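Local coordinates for putative GH105 family protein (Salmonella enterica subsp. enterica serovar Paratyphi A, PDB 3QWT) that is of unknown function but, as a probable member of glycoside hydrolase family 105, may hydrolyse unsaturated uronic acid-capped oligosaccharides, at residues Gly151-Ile156 with Met172-Pro177; Thr117-Tyr122 with Leu178-Lys183; His69-Tyr74 with Gly365-Met370; Val329-Pro334 with Leu338-Phe343. All coordinates share one frame; numbering follows the deposited sequence.

Contact 1: residues Gly151-Ile156 with Met172-Pro177; sequences GGMQHI and MMTVLP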
loop_
_atom_site.group_PDB
_atom_site.type_symbol
_atom_site.label_atom_id
_atom_site.label_comp_id
_atom_site.label_asym_id
_atom_site.label_seq_id
_atom_site.Cartn_x
_atom_site.Cartn_y
_atom_site.Cartn_z
ATOM N N GLY A 151 7.733 -32.770 -11.505
ATOM C CA GLY A 151 8.550 -32.019 -10.580
ATOM C C GLY A 151 8.317 -32.410 -9.141
ATOM O O GLY A 151 8.512 -31.606 -8.234
ATOM N N GLY A 152 7.898 -33.653 -8.926
ATOM C CA GLY A 152 7.792 -34.167 -7.576
ATOM C C GLY A 152 9.174 -34.365 -6.991
ATOM O O GLY A 152 10.114 -34.736 -7.697
HETATM N N MSE A 153 9.317 -34.101 -5.703
HETATM C CA MSE A 153 10.587 -34.362 -5.038
HETATM C C MSE A 153 10.848 -35.865 -4.951
HETATM O O MSE A 153 10.011 -36.631 -4.460
HETATM C CB MSE A 153 10.604 -33.733 -3.660
HETATM C CG MSE A 153 10.692 -32.219 -3.735
HETATM SE SE MSE A 153 11.110 -31.485 -2.001
HETATM C CE MSE A 153 11.812 -29.751 -2.554
ATOM N N GLN A 154 11.998 -36.291 -5.460
ATOM C CA GLN A 154 12.313 -37.707 -5.467
ATOM C C GLN A 154 12.897 -38.078 -4.114
ATOM O O GLN A 154 13.795 -37.396 -3.618
ATOM C CB GLN A 154 13.288 -38.032 -6.592
ATOM C CG GLN A 154 13.713 -39.487 -6.639
ATOM C CD GLN A 154 14.488 -39.791 -7.892
ATOM O OE1 GLN A 154 13.984 -39.622 -9.014
ATOM N NE2 GLN A 154 15.730 -40.221 -7.719
ATOM N N HIS A 155 12.370 -39.133 -3.496
ATOM C CA HIS A 155 12.867 -39.528 -2.184
ATOM C C HIS A 155 14.257 -40.157 -2.286
ATOM O O HIS A 155 14.421 -41.356 -2.039
ATOM C CB HIS A 155 11.894 -40.475 -1.469
ATOM C CG HIS A 155 12.216 -40.679 -0.020
ATOM N ND1 HIS A 155 11.807 -39.800 0.963
ATOM C CD2 HIS A 155 12.925 -41.644 0.612
ATOM C CE1 HIS A 155 12.235 -40.227 2.139
ATOM N NE2 HIS A 155 12.917 -41.343 1.953
ATOM N N ILE A 156 15.255 -39.346 -2.651
ATOM C CA ILE A 156 16.624 -39.825 -2.736
ATOM C C ILE A 156 17.320 -39.820 -1.376
ATOM O O ILE A 156 17.241 -38.867 -0.606
ATOM C CB ILE A 156 17.472 -39.056 -3.772
ATOM C CG1 ILE A 156 18.858 -39.700 -3.899
ATOM C CG2 ILE A 156 17.628 -37.614 -3.369
ATOM C CD1 ILE A 156 19.743 -39.025 -4.924
HETATM N N MSE A 172 8.281 -34.648 5.873
HETATM C CA MSE A 172 8.876 -34.287 7.149
HETATM C C MSE A 172 10.352 -33.881 7.020
HETATM O O MSE A 172 10.792 -32.898 7.633
HETATM C CB MSE A 172 8.739 -35.445 8.149
HETATM C CG MSE A 172 9.412 -35.221 9.501
HETATM SE SE MSE A 172 8.465 -33.924 10.617
HETATM C CE MSE A 172 9.885 -32.592 10.768
HETATM N N MSE A 173 11.107 -34.641 6.230
HETATM C CA MSE A 173 12.563 -34.498 6.173
HETATM C C MSE A 173 13.090 -33.375 5.267
HETATM O O MSE A 173 14.220 -32.929 5.451
HETATM C CB MSE A 173 13.208 -35.804 5.735
HETATM C CG MSE A 173 12.677 -37.037 6.446
HETATM SE SE MSE A 173 12.486 -36.820 8.370
HETATM C CE MSE A 173 11.348 -38.397 8.655
ATOM N N THR A 174 12.306 -32.943 4.279
ATOM C CA THR A 174 12.761 -31.887 3.364
ATOM C C THR A 174 11.735 -30.787 3.122
ATOM O O THR A 174 12.067 -29.608 3.135
ATOM C CB THR A 174 13.238 -32.463 1.999
ATOM O OG1 THR A 174 14.470 -33.155 2.193
ATOM C CG2 THR A 174 13.486 -31.363 0.983
ATOM N N VAL A 175 10.488 -31.155 2.882
ATOM C CA VAL A 175 9.518 -30.120 2.614
ATOM C C VAL A 175 9.366 -29.143 3.778
ATOM O O VAL A 175 9.468 -27.941 3.595
ATOM C CB VAL A 175 8.137 -30.659 2.261
ATOM C CG1 VAL A 175 7.260 -29.485 1.832
ATOM C CG2 VAL A 175 8.246 -31.681 1.158
ATOM N N LEU A 176 9.094 -29.649 4.970
ATOM C CA LEU A 176 8.851 -28.747 6.080
ATOM C C LEU A 176 10.075 -27.866 6.351
ATOM O O LEU A 176 9.933 -26.668 6.556
ATOM C CB LEU A 176 8.416 -29.513 7.332
ATOM C CG LEU A 176 8.206 -28.634 8.563
ATOM C CD1 LEU A 176 7.176 -27.549 8.293
ATOM C CD2 LEU A 176 7.770 -29.478 9.721
ATOM N N PRO A 177 11.285 -28.458 6.355
ATOM C CA PRO A 177 12.476 -27.611 6.526
ATOM C C PRO A 177 12.569 -26.530 5.461
ATOM O O PRO A 177 12.938 -25.396 5.762
ATOM C CB PRO A 177 13.637 -28.601 6.378
ATOM C CG PRO A 177 13.065 -29.909 6.839
ATOM C CD PRO A 177 11.604 -29.898 6.467
#
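Met153, present as selenomethionine, reaches from a loop to overlap the methyl branch of Thr174 with its selenium: SE of Met153 lies 3.8 Å from CG2 of Thr174, the two side chains crossing at a slant. Met153 SE also passes 4.3 Å from CG2 of Val175, a looser apolar touch. The Met153 chain runs extended beyond CG (chi2 -167°), and this straight, unbranched form spans the gap between loop and helix, whose nearest CA atoms, those of Met153 and Val175, are 8.8 Å apart. In the alpha/alpha toroid the loop after helix 131-143 packs here against helix 170-184. Thr174 suits the border between polar and apolar surroundings: its methyl, anti to the backbone N, meets selenium, while OG1 turns beside that N and hydrogen-bonds Val109 O. The helix is irregular here, with a pi-type turn over 172-175 and a kink at Pro177, which has no N-H to offer the preceding turn. On the loop side, Gln197 bonds both Gly151 O and Met153 N through its amide, fixing the backbone from which Met153 projects. Farther along, His155 centres an inverse gamma turn closed by Ile156 N and Gln154 O, 2.6 Å apart.

Contact 2: residues Thr117-Tyr122 with Leu178-Lys183; sequences TLAYRY and LAKIGK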
loop_
_atom_site.group_PDB
_atom_site.type_symbol
_atom_site.label_atom_id
_atom_site.label_comp_id
_atom_site.label_asym_id
_atom_site.label_seq_id
_atom_site.Cartn_x
_atom_site.Cartn_y
_atom_site.Cartn_z
ATOM N N THR A 117 15.605 -27.565 12.401
ATOM C CA THR A 117 15.932 -27.078 13.742
ATOM C C THR A 117 16.968 -25.958 13.702
ATOM O O THR A 117 16.897 -24.990 14.469
ATOM C CB THR A 117 16.392 -28.221 14.642
ATOM O OG1 THR A 117 15.338 -29.186 14.739
ATOM C CG2 THR A 117 16.748 -27.723 16.036
ATOM N N LEU A 118 17.924 -26.084 12.789
ATOM C CA LEU A 118 18.929 -25.056 12.626
ATOM C C LEU A 118 18.263 -23.736 12.237
ATOM O O LEU A 118 18.667 -22.652 12.696
ATOM C CB LEU A 118 19.943 -25.460 11.560
ATOM C CG LEU A 118 21.165 -24.544 11.551
ATOM C CD1 LEU A 118 21.972 -24.619 12.870
ATOM C CD2 LEU A 118 22.039 -24.822 10.330
ATOM N N ALA A 119 17.237 -23.836 11.396
ATOM C CA ALA A 119 16.526 -22.641 10.970
ATOM C C ALA A 119 15.992 -21.912 12.189
ATOM O O ALA A 119 16.146 -20.704 12.304
ATOM C CB ALA A 119 15.386 -22.974 9.977
ATOM N N TYR A 120 15.385 -22.655 13.106
ATOM C CA TYR A 120 14.850 -22.048 14.312
ATOM C C TYR A 120 15.961 -21.466 15.184
ATOM O O TYR A 120 15.793 -20.427 15.808
ATOM C CB TYR A 120 14.053 -23.060 15.123
ATOM C CG TYR A 120 12.611 -23.204 14.706
ATOM C CD1 TYR A 120 12.188 -24.300 13.941
ATOM C CD2 TYR A 120 11.667 -22.246 15.068
ATOM C CE1 TYR A 120 10.857 -24.441 13.566
ATOM C CE2 TYR A 120 10.337 -22.379 14.692
ATOM C CZ TYR A 120 9.938 -23.481 13.942
ATOM O OH TYR A 120 8.622 -23.619 13.566
ATOM N N ARG A 121 17.098 -22.142 15.237
ATOM C CA ARG A 121 18.186 -21.643 16.062
ATOM C C ARG A 121 18.768 -20.374 15.441
ATOM O O ARG A 121 19.108 -19.430 16.148
ATOM C CB ARG A 121 19.258 -22.716 16.316
ATOM C CG ARG A 121 18.785 -23.882 17.211
ATOM C CD ARG A 121 18.452 -23.426 18.635
ATOM N NE ARG A 121 19.628 -22.954 19.370
ATOM C CZ ARG A 121 19.668 -21.844 20.104
ATOM N NH1 ARG A 121 18.593 -21.078 20.205
ATOM N NH2 ARG A 121 20.791 -21.491 20.728
ATOM N N TYR A 122 18.869 -20.342 14.122
ATOM C CA TYR A 122 19.340 -19.133 13.456
ATOM C C TYR A 122 18.368 -17.987 13.697
ATOM O O TYR A 122 18.780 -16.851 13.915
ATOM C CB TYR A 122 19.522 -19.353 11.956
ATOM C CG TYR A 122 19.913 -18.096 11.230
ATOM C CD1 TYR A 122 21.158 -17.507 11.445
ATOM C CD2 TYR A 122 19.042 -17.489 10.342
ATOM C CE1 TYR A 122 21.517 -16.355 10.800
ATOM C CE2 TYR A 122 19.393 -16.329 9.684
ATOM C CZ TYR A 122 20.636 -15.767 9.911
ATOM O OH TYR A 122 21.003 -14.609 9.255
ATOM N N LEU A 178 12.238 -26.876 4.225
ATOM C CA LEU A 178 12.301 -25.903 3.134
ATOM C C LEU A 178 11.320 -24.747 3.339
ATOM O O LEU A 178 11.677 -23.587 3.198
ATOM C CB LEU A 178 12.046 -26.574 1.789
ATOM C CG LEU A 178 11.958 -25.594 0.628
ATOM C CD1 LEU A 178 13.294 -24.841 0.408
ATOM C CD2 LEU A 178 11.543 -26.348 -0.614
ATOM N N ALA A 179 10.084 -25.081 3.676
ATOM C CA ALA A 179 9.086 -24.101 4.087
ATOM C C ALA A 179 9.600 -23.187 5.206
ATOM O O ALA A 179 9.471 -21.966 5.138
ATOM C CB ALA A 179 7.832 -24.819 4.555
ATOM N N LYS A 180 10.175 -23.766 6.248
ATOM C CA LYS A 180 10.549 -22.939 7.387
ATOM C C LYS A 180 11.627 -21.946 6.950
ATOM O O LYS A 180 11.539 -20.742 7.230
ATOM C CB LYS A 180 10.997 -23.786 8.577
ATOM C CG LYS A 180 11.681 -22.993 9.694
ATOM C CD LYS A 180 10.787 -21.910 10.274
ATOM C CE LYS A 180 11.408 -21.296 11.542
ATOM N NZ LYS A 180 10.623 -20.159 12.154
ATOM N N ILE A 181 12.609 -22.450 6.214
ATOM C CA ILE A 181 13.707 -21.608 5.755
ATOM C C ILE A 181 13.196 -20.503 4.835
ATOM O O ILE A 181 13.672 -19.371 4.898
ATOM C CB ILE A 181 14.793 -22.444 5.038
ATOM C CG1 ILE A 181 15.395 -23.444 6.022
ATOM C CG2 ILE A 181 15.890 -21.543 4.493
ATOM C CD1 ILE A 181 16.528 -24.247 5.451
ATOM N N GLY A 182 12.218 -20.839 3.995
ATOM C CA GLY A 182 11.637 -19.891 3.064
ATOM C C GLY A 182 11.012 -18.721 3.807
ATOM O O GLY A 182 11.249 -17.556 3.486
ATOM N N LYS A 183 10.209 -19.038 4.813
ATOM C CA LYS A 183 9.673 -18.011 5.681
ATOM C C LYS A 183 10.812 -17.236 6.360
ATOM O O LYS A 183 10.867 -16.009 6.290
ATOM C CB LYS A 183 8.750 -18.647 6.707
ATOM C CG LYS A 183 7.431 -19.135 6.113
ATOM C CD LYS A 183 6.640 -17.933 5.546
ATOM C CE LYS A 183 5.334 -18.338 4.886
ATOM N NZ LYS A 183 4.522 -17.107 4.610
#
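This is a helix-to-helix contact in the alpha/alpha toroid, joining helix 114-125 to helix 170-184 through an alanine on one side and a lysine that lies across a tyrosine ring. The segments run in nearly the same direction, their axes 21° apart and 9.4 Å distant at closest approach, an arrangement consistent with neighbouring helices of one layer in a barrel built of helical hairpins. Ala119 stands where the backbones come nearest. Its small CB points toward the partner helix and fits between two aliphatic chains, 3.7 Å from CG of Lys180 and 4.0 Å from CG1 of Ile181; the small methyl lets Lys180 and Ile181 lie close to helix 114-125.

Lys180 does most of the work. CG stands anti to the backbone N (chi1 168°), the chain bends at chi2, and from there it runs straight over Tyr120, crossing the tyrosine side chain at about a right angle. Lys180 CE rests over the middle of the Tyr120 ring, 3.4 Å above its plane, in a CH-pi contact, and the ammonium group beyond it makes an off-centre cation-pi contact. A long lysine suits this place because its methylenes pack on the alanine and the ring, while the ammonium reaches Glu123 in a salt bridge; the acid would balance the charge of a buried lysine. The Tyr120 ring also meets that of Tyr77 on helix 67-83. NZ of Lys180 ends 3.4 Å from CE2 of Tyr120, displaced toward the CD2-CE2 side of the ring.

Contact 3: residues His69-Tyr74 with Gly365-Met370; sequences HGVGLY and GQAMAM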
loop_
_atom_site.group_PDB
_atom_site.type_symbol
_atom_site.label_atom_id
_atom_site.label_comp_id
_atom_site.label_asym_id
_atom_site.label_seq_id
_atom_site.Cartn_x
_atom_site.Cartn_y
_atom_site.Cartn_z
ATOM N N HIS A 69 18.286 -38.121 13.537
ATOM C CA HIS A 69 18.768 -36.977 14.298
ATOM C C HIS A 69 17.955 -35.734 13.971
ATOM O O HIS A 69 17.724 -34.891 14.834
ATOM C CB HIS A 69 20.252 -36.739 13.997
ATOM C CG HIS A 69 21.065 -37.991 14.047
ATOM N ND1 HIS A 69 21.181 -38.843 12.972
ATOM C CD2 HIS A 69 21.745 -38.573 15.063
ATOM C CE1 HIS A 69 21.925 -39.880 13.310
ATOM N NE2 HIS A 69 22.279 -39.738 14.576
ATOM N N GLY A 70 17.515 -35.634 12.722
ATOM C CA GLY A 70 16.700 -34.502 12.299
ATOM C C GLY A 70 15.438 -34.442 13.137
ATOM O O GLY A 70 15.096 -33.404 13.699
ATOM N N VAL A 71 14.755 -35.575 13.235
ATOM C CA VAL A 71 13.553 -35.655 14.041
ATOM C C VAL A 71 13.898 -35.449 15.507
ATOM O O VAL A 71 13.220 -34.701 16.210
ATOM C CB VAL A 71 12.811 -36.995 13.848
ATOM C CG1 VAL A 71 11.646 -37.078 14.808
ATOM C CG2 VAL A 71 12.315 -37.112 12.415
ATOM N N GLY A 72 14.970 -36.090 15.963
ATOM C CA GLY A 72 15.425 -35.896 17.330
ATOM C C GLY A 72 15.585 -34.429 17.713
ATOM O O GLY A 72 15.044 -33.974 18.718
ATOM N N LEU A 73 16.329 -33.677 16.909
ATOM C CA LEU A 73 16.560 -32.269 17.221
ATOM C C LEU A 73 15.241 -31.477 17.282
ATOM O O LEU A 73 15.097 -30.547 18.072
ATOM C CB LEU A 73 17.533 -31.631 16.211
ATOM C CG LEU A 73 18.970 -32.200 16.160
ATOM C CD1 LEU A 73 19.602 -31.992 14.780
ATOM C CD2 LEU A 73 19.872 -31.607 17.257
ATOM N N TYR A 74 14.283 -31.839 16.442
ATOM C CA TYR A 74 13.037 -31.074 16.369
ATOM C C TYR A 74 12.210 -31.284 17.641
ATOM O O TYR A 74 11.693 -30.333 18.235
ATOM C CB TYR A 74 12.257 -31.485 15.127
ATOM C CG TYR A 74 11.101 -30.602 14.762
ATOM C CD1 TYR A 74 11.240 -29.223 14.725
ATOM C CD2 TYR A 74 9.874 -31.151 14.411
ATOM C CE1 TYR A 74 10.183 -28.412 14.371
ATOM C CE2 TYR A 74 8.814 -30.355 14.054
ATOM C CZ TYR A 74 8.972 -28.978 14.033
ATOM O OH TYR A 74 7.916 -28.174 13.673
ATOM N N GLY A 365 12.250 -42.207 17.802
ATOM C CA GLY A 365 11.382 -42.803 18.798
ATOM C C GLY A 365 11.291 -41.920 20.027
ATOM O O GLY A 365 10.207 -41.519 20.436
ATOM N N GLN A 366 12.443 -41.613 20.614
ATOM C CA GLN A 366 12.514 -40.719 21.763
ATOM C C GLN A 366 11.978 -39.326 21.426
ATOM O O GLN A 366 11.273 -38.697 22.217
ATOM C CB GLN A 366 13.965 -40.581 22.228
ATOM C CG GLN A 366 14.697 -41.904 22.449
ATOM C CD GLN A 366 13.979 -42.800 23.426
ATOM O OE1 GLN A 366 13.514 -43.887 23.068
ATOM N NE2 GLN A 366 13.875 -42.348 24.669
ATOM N N ALA A 367 12.331 -38.827 20.254
ATOM C CA ALA A 367 11.985 -37.453 19.929
ATOM C C ALA A 367 10.480 -37.329 19.795
ATOM O O ALA A 367 9.870 -36.414 20.343
ATOM C CB ALA A 367 12.698 -36.984 18.662
HETATM N N MSE A 368 9.877 -38.273 19.090
HETATM C CA MSE A 368 8.431 -38.218 18.893
HETATM C C MSE A 368 7.684 -38.320 20.227
HETATM O O MSE A 368 6.702 -37.619 20.451
HETATM C CB MSE A 368 7.986 -39.258 17.866
HETATM C CG MSE A 368 8.495 -38.900 16.476
HETATM SE SE MSE A 368 8.634 -40.434 15.296
HETATM C CE MSE A 368 6.850 -40.319 14.485
ATOM N N ALA A 369 8.180 -39.152 21.137
ATOM C CA ALA A 369 7.612 -39.148 22.475
ATOM C C ALA A 369 7.631 -37.729 23.048
ATOM O O ALA A 369 6.651 -37.276 23.635
ATOM C CB ALA A 369 8.344 -40.115 23.390
HETATM N N MSE A 370 8.731 -37.007 22.873
HETATM C CA MSE A 370 8.778 -35.694 23.498
HETATM C C MSE A 370 7.976 -34.672 22.727
HETATM O O MSE A 370 7.442 -33.735 23.309
HETATM C CB MSE A 370 10.211 -35.230 23.843
HETATM C CG MSE A 370 11.195 -35.047 22.704
HETATM SE SE MSE A 370 13.050 -34.952 23.418
HETATM C CE MSE A 370 13.552 -36.786 23.070
#
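Helices 67-83 and 363-377 run side by side in the same general direction, the axes of the two segments 28° apart and only 7.8 Å from each other. They come nearest at Gly72 and Ala367, whose CA atoms are 4.6 Å apart. Small residues go with this close approach: the methyl of Ala367 rests directly on the bare CA of Gly72. That CB of Ala367 lies 3.2 Å from Gly72 CA, a tight contact, and 3.4 Å from Val71 O.

Beside this backbone-to-methyl packing, Val71 supplies the apolar bulk. Val71 CG1, anti to the backbone N (chi1 175°), touches two neighbours at once, 4.0 Å from Ala367 CB and 4.0 Å from CG of Met368, a selenomethionine. Met368 crosses it at an angle and then bends at chi3; the flexible chain also packs against Trp236 and Ile239 of helix 231-248, as Val71 does against Trp236. All four touching residues are buried. Joining an early helix to the last one of the chain, close to the protein's centre, the contact is what is expected where an alpha/alpha toroid of the six-hairpin clan closes its ring.

Contact 4: residues Val329-Pro334 with Leu338-Phe343; sequences VKHISP and LLQTSF
His331 O receives the backbone N-H of Leu339 in a short bond of 2.7 Å, nearly straight at the hydrogen (163°) and aligned with the carbonyl bond. The same oxygen is crowded by the Leu339 side chain, whose CG comes within 3.1 Å of His331 O, so the polar bond lies against aliphatic carbon. Leu339 CD2 continues to Ser333 CB at 3.9 Å.

Here the chain has just left helix 318-330, with His331 the first residue outside helical conformation, and it doubles back so that Ile332 and Leu338 form a single beta bridge. In this loop, which links helix 318-330 to helix 351-355 of the alpha/alpha toroid, Ser333 OG accepts a hydrogen bond from Glu335 N, with weaker ones from Gly336 N and Glu337 N; the short serine side chain brings OG back to the amides that follow it. Ile332 CG1 and Leu338 CD1 make an apolar contact of 3.9 Å. Ile332 also leans on helix 23-37, and Leu338 on Ala369 of helix 363-377. The imidazole of His331, held through ND1 by Gly327 O, presents its edge to Gln340, CD2 of His331 lying 3.9 Å from CG of Gln340. Gln340 centres an inverse gamma turn, and beyond it Thr341 OG1 donates to Leu338 O at 3.0 Å from 46° above the carbonyl plane.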
loop_
_atom_site.group_PDB
_atom_site.type_symbol
_atom_site.label_atom_id
_atom_site.label_comp_id
_atom_site.label_asym_id
_atom_site.label_seq_id
_atom_site.Cartn_x
_atom_site.Cartn_y
_atom_site.Cartn_z
ATOM N N VAL A 329 2.891 -43.067 27.658
ATOM C CA VAL A 329 3.527 -43.052 28.956
ATOM C C VAL A 329 3.734 -44.493 29.422
ATOM O O VAL A 329 4.806 -44.835 29.912
ATOM C CB VAL A 329 2.708 -42.257 29.985
ATOM C CG1 VAL A 329 3.247 -42.491 31.390
ATOM C CG2 VAL A 329 2.737 -40.784 29.647
ATOM N N LYS A 330 2.721 -45.336 29.236
ATOM C CA LYS A 330 2.836 -46.749 29.593
ATOM C C LYS A 330 4.029 -47.417 28.920
ATOM O O LYS A 330 4.613 -48.356 29.467
ATOM C CB LYS A 330 1.551 -47.509 29.250
ATOM C CG LYS A 330 0.660 -47.812 30.450
ATOM C CD LYS A 330 0.391 -46.556 31.283
ATOM C CE LYS A 330 -0.791 -45.741 30.752
ATOM N NZ LYS A 330 -0.839 -44.373 31.346
ATOM N N HIS A 331 4.396 -46.931 27.740
ATOM C CA HIS A 331 5.440 -47.580 26.958
ATOM C C HIS A 331 6.819 -46.950 27.112
ATOM O O HIS A 331 7.759 -47.319 26.408
ATOM C CB HIS A 331 5.061 -47.627 25.482
ATOM C CG HIS A 331 4.063 -48.684 25.152
ATOM N ND1 HIS A 331 2.749 -48.620 25.560
ATOM C CD2 HIS A 331 4.186 -49.838 24.454
ATOM C CE1 HIS A 331 2.102 -49.687 25.123
ATOM N NE2 HIS A 331 2.953 -50.441 24.450
ATOM N N ILE A 332 6.941 -45.991 28.015
ATOM C CA ILE A 332 8.247 -45.444 28.330
ATOM C C ILE A 332 8.880 -46.250 29.476
ATOM O O ILE A 332 8.335 -46.317 30.581
ATOM C CB ILE A 332 8.148 -43.952 28.665
ATOM C CG1 ILE A 332 7.515 -43.196 27.486
ATOM C CG2 ILE A 332 9.517 -43.387 28.990
ATOM C CD1 ILE A 332 7.444 -41.690 27.674
ATOM N N SER A 333 10.014 -46.892 29.203
ATOM C CA SER A 333 10.639 -47.768 30.195
ATOM C C SER A 333 11.241 -46.951 31.345
ATOM O O SER A 333 11.346 -45.734 31.250
ATOM C CB SER A 333 11.688 -48.671 29.538
ATOM O OG SER A 333 12.989 -48.131 29.656
ATOM N N PRO A 334 11.601 -47.611 32.456
ATOM C CA PRO A 334 12.148 -46.834 33.576
ATOM C C PRO A 334 13.480 -46.179 33.207
ATOM O O PRO A 334 13.887 -45.205 33.835
ATOM C CB PRO A 334 12.336 -47.883 34.676
ATOM C CG PRO A 334 11.390 -48.985 34.314
ATOM C CD PRO A 334 11.388 -49.022 32.815
ATOM N N LEU A 338 11.543 -45.432 24.697
ATOM C CA LEU A 338 10.203 -45.646 24.172
ATOM C C LEU A 338 10.141 -47.061 23.639
ATOM O O LEU A 338 10.803 -47.376 22.656
ATOM C CB LEU A 338 9.863 -44.632 23.073
ATOM C CG LEU A 338 8.409 -44.706 22.595
ATOM C CD1 LEU A 338 7.470 -44.475 23.755
ATOM C CD2 LEU A 338 8.119 -43.707 21.465
ATOM N N LEU A 339 9.346 -47.910 24.285
ATOM C CA LEU A 339 9.422 -49.352 24.037
ATOM C C LEU A 339 9.212 -49.834 22.591
ATOM O O LEU A 339 10.173 -50.223 21.926
ATOM C CB LEU A 339 8.549 -50.137 25.027
ATOM C CG LEU A 339 9.126 -50.117 26.446
ATOM C CD1 LEU A 339 8.223 -50.847 27.441
ATOM C CD2 LEU A 339 10.546 -50.689 26.453
ATOM N N GLN A 340 7.979 -49.820 22.103
ATOM C CA GLN A 340 7.689 -50.429 20.804
ATOM C C GLN A 340 8.061 -49.570 19.581
ATOM O O GLN A 340 7.217 -49.291 18.729
ATOM C CB GLN A 340 6.213 -50.795 20.729
ATOM C CG GLN A 340 5.819 -51.911 21.643
ATOM C CD GLN A 340 5.912 -53.258 20.961
ATOM O OE1 GLN A 340 5.162 -53.550 20.027
ATOM N NE2 GLN A 340 6.837 -54.087 21.421
ATOM N N THR A 341 9.319 -49.160 19.488
ATOM C CA THR A 341 9.796 -48.426 18.324
ATOM C C THR A 341 10.313 -49.379 17.232
ATOM O O THR A 341 11.078 -50.296 17.521
ATOM C CB THR A 341 10.938 -47.468 18.718
ATOM O OG1 THR A 341 10.495 -46.581 19.756
ATOM C CG2 THR A 341 11.428 -46.678 17.502
ATOM N N SER A 342 9.901 -49.158 15.984
ATOM C CA SER A 342 10.410 -49.928 14.842
ATOM C C SER A 342 11.589 -49.216 14.195
ATOM O O SER A 342 11.636 -47.984 14.132
ATOM C CB SER A 342 9.323 -50.175 13.782
ATOM O OG SER A 342 8.921 -48.967 13.130
ATOM N N PHE A 343 12.533 -50.010 13.710
ATOM C CA PHE A 343 13.769 -49.518 13.126
ATOM C C PHE A 343 13.477 -48.857 11.788
ATOM O O PHE A 343 12.364 -48.953 11.279
ATOM C CB PHE A 343 14.754 -50.675 12.962
ATOM C CG PHE A 343 16.060 -50.272 12.358
ATOM C CD1 PHE A 343 16.891 -49.376 13.013
ATOM C CD2 PHE A 343 16.456 -50.777 11.128
ATOM C CE1 PHE A 343 18.099 -48.995 12.453
ATOM C CE2 PHE A 343 17.659 -50.399 10.564
ATOM C CZ PHE A 343 18.487 -49.509 11.231
#

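Contacts 1, 2 and 3 are buried, while contact 4 is partly exposed and lies across the chain's centre from contacts 1 and 2. Contacts 1 and 2 share helix 170-184, one bringing a loop to it and the other a parallel helix; they meet where Met153 CE packs on Leu178 CD2. Contact 3 touches all the others: Tyr74 lies against Met172 and Tyr120, and Gln366 OE1 probably accepts a hydrogen bond from Leu338 N. Chemistry follows place. The central contact 3 is apolar packing of side chains and backbone, and tight at Gly72, contact 1 joins selenium to methyl groups, contact 2 adds a charge over a ring, and contact 4 alone relies on a backbone hydrogen bond between its segments.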